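Rho-related gtp-binding protein RHOD (Homo sapiens, PDB 2J1L) is a small GTP-binding protein of the Rho branch of the Ras family, built on the P-loop G-domain fold and modelled here with GDP and a magnesium ion. Local coordinates at residues 175-179 and 180-184. Residues are numbered along the deposited sequence; the frame is centred on the assembly and turned at random.
Sequences EMARS and VGAVA
Ala177 and Ala182 meet across a Schellman motif, the turn that ends helix 170-179 and leads the chain into strand 184-187, an edge strand of the Ras-like sheet. It is a compact example of how a helix can be stopped and its chain redirected within a few residues. The carbonyl of Ala177 takes two amides, one from either face of its plane. Ala182 N makes the shorter bond, 2.9 Å to Ala177 O, tilted only 26° from the carbonyl plane, whereas Val180 N stands well above that plane. The second Schellman bond joins Gly181 N to Arg178 O at 3.1 Å and is nearly straight at hydrogen, although the donor again lies above the carbonyl plane. Gly181, the C-prime residue, has a positive phi, and this reversal of the backbone brings Ala182 N back to the carbonyl of Ala177.

The inner side is close-packed. The methyl of Ala182 sits 4.0 Å from the Ala177 CB, and it also touches Ile141 and Val143 of strand 141-146. Val180 is buried too, its side chain reaching Tyr129 of helix 118-135, while its CG2 only grazes Met176 SD. Met176 itself leans on Phe121 and Phe125 of that same helix.

The opposite character belongs to Arg178 and Gly181, both solvent-exposed. The CA-CB bond of Arg178 points away from 180-184, and NH1 at the far end forms a salt bridge with Glu175 OE1, one helical turn back; the hydrogen bond within it is weak, bent to 121°. Ser179 turns its hydroxyl back onto the helix: with chi1 at 63°, its OG lies between the backbone N and the carbonyl carbon, and from there its hydroxyl donates to Met176 O at 3.1 Å.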
loop_
_atom_site.group_PDB
_atom_site.type_symbol
_atom_site.label_atom_id
_atom_site.label_comp_id
_atom_site.label_asym_id
_atom_site.label_seq_id
_atom_site.Cartn_x
_atom_site.Cartn_y
_atom_site.Cartn_z
ATOM N N GLU A 175 3.478 -11.151 8.511
ATOM C CA GLU A 175 4.847 -11.669 8.476
ATOM C C GLU A 175 5.758 -10.887 7.515
ATOM O O GLU A 175 6.850 -10.472 7.889
ATOM C CB GLU A 175 4.857 -13.150 8.067
ATOM C CG GLU A 175 4.197 -14.134 9.041
ATOM C CD GLU A 175 4.717 -14.021 10.482
ATOM O OE1 GLU A 175 4.189 -13.182 11.250
ATOM O OE2 GLU A 175 5.636 -14.790 10.854
ATOM N N MET A 176 5.310 -10.696 6.279
ATOM C CA MET A 176 6.023 -9.838 5.332
ATOM C C MET A 176 6.366 -8.492 5.952
ATOM O O MET A 176 7.503 -8.029 5.860
ATOM C CB MET A 176 5.172 -9.588 4.095
ATOM C CG MET A 176 5.840 -8.724 3.002
ATOM S SD MET A 176 7.406 -9.376 2.353
ATOM C CE MET A 176 7.143 -11.153 2.366
ATOM N N ALA A 177 5.377 -7.867 6.577
ATOM C CA ALA A 177 5.570 -6.574 7.218
ATOM C C ALA A 177 6.700 -6.614 8.245
ATOM O O ALA A 177 7.577 -5.731 8.245
ATOM C CB ALA A 177 4.262 -6.094 7.873
ATOM N N ARG A 178 6.680 -7.621 9.118
ATOM C CA ARG A 178 7.756 -7.772 10.085
ATOM C C ARG A 178 9.109 -7.930 9.392
ATOM O O ARG A 178 10.076 -7.283 9.790
ATOM C CB ARG A 178 7.508 -8.934 11.072
ATOM C CG ARG A 178 6.473 -8.589 12.137
ATOM C CD ARG A 178 6.481 -9.537 13.346
ATOM N NE ARG A 178 5.430 -10.574 13.303
ATOM C CZ ARG A 178 4.104 -10.354 13.369
ATOM N NH1 ARG A 178 3.258 -11.387 13.336
ATOM N NH2 ARG A 178 3.606 -9.117 13.460
ATOM N N SER A 179 9.182 -8.738 8.337
ATOM C CA SER A 179 10.494 -9.035 7.758
ATOM C C SER A 179 11.032 -7.877 6.927
ATOM O O SER A 179 12.178 -7.897 6.483
ATOM C CB SER A 179 10.502 -10.354 6.975
ATOM O OG SER A 179 9.632 -10.304 5.881
ATOM N N VAL A 180 10.227 -6.846 6.764
ATOM C CA VAL A 180 10.652 -5.674 6.030
ATOM C C VAL A 180 10.724 -4.409 6.915
ATOM O O VAL A 180 10.981 -3.300 6.430
ATOM C CB VAL A 180 9.728 -5.514 4.813
ATOM C CG1 VAL A 180 9.437 -4.054 4.500
ATOM C CG2 VAL A 180 10.330 -6.238 3.638
ATOM N N GLY A 181 10.543 -4.594 8.220
ATOM C CA GLY A 181 10.609 -3.494 9.181
ATOM C C GLY A 181 9.487 -2.485 9.026
ATOM O O GLY A 181 9.653 -1.316 9.373
ATOM N N ALA A 182 8.340 -2.919 8.510
ATOM C CA ALA A 182 7.197 -1.998 8.329
ATOM C C ALA A 182 6.543 -1.688 9.664
ATOM O O ALA A 182 6.474 -2.542 10.545
ATOM C CB ALA A 182 6.178 -2.575 7.406
ATOM N N VAL A 183 6.044 -0.468 9.803
ATOM C CA VAL A 183 5.316 -0.074 11.006
ATOM C C VAL A 183 3.915 -0.706 11.100
ATOM O O VAL A 183 3.337 -0.768 12.177
ATOM C CB VAL A 183 5.215 1.454 11.094
ATOM C CG1 VAL A 183 4.361 1.870 12.273
ATOM C CG2 VAL A 183 6.604 2.049 11.210
ATOM N N ALA A 184 3.371 -1.178 9.982
ATOM C CA ALA A 184 2.069 -1.843 9.993
ATOM C C ALA A 184 1.790 -2.587 8.692
ATOM O O ALA A 184 2.447 -2.372 7.665
ATOM C CB ALA A 184 0.975 -0.825 10.237
#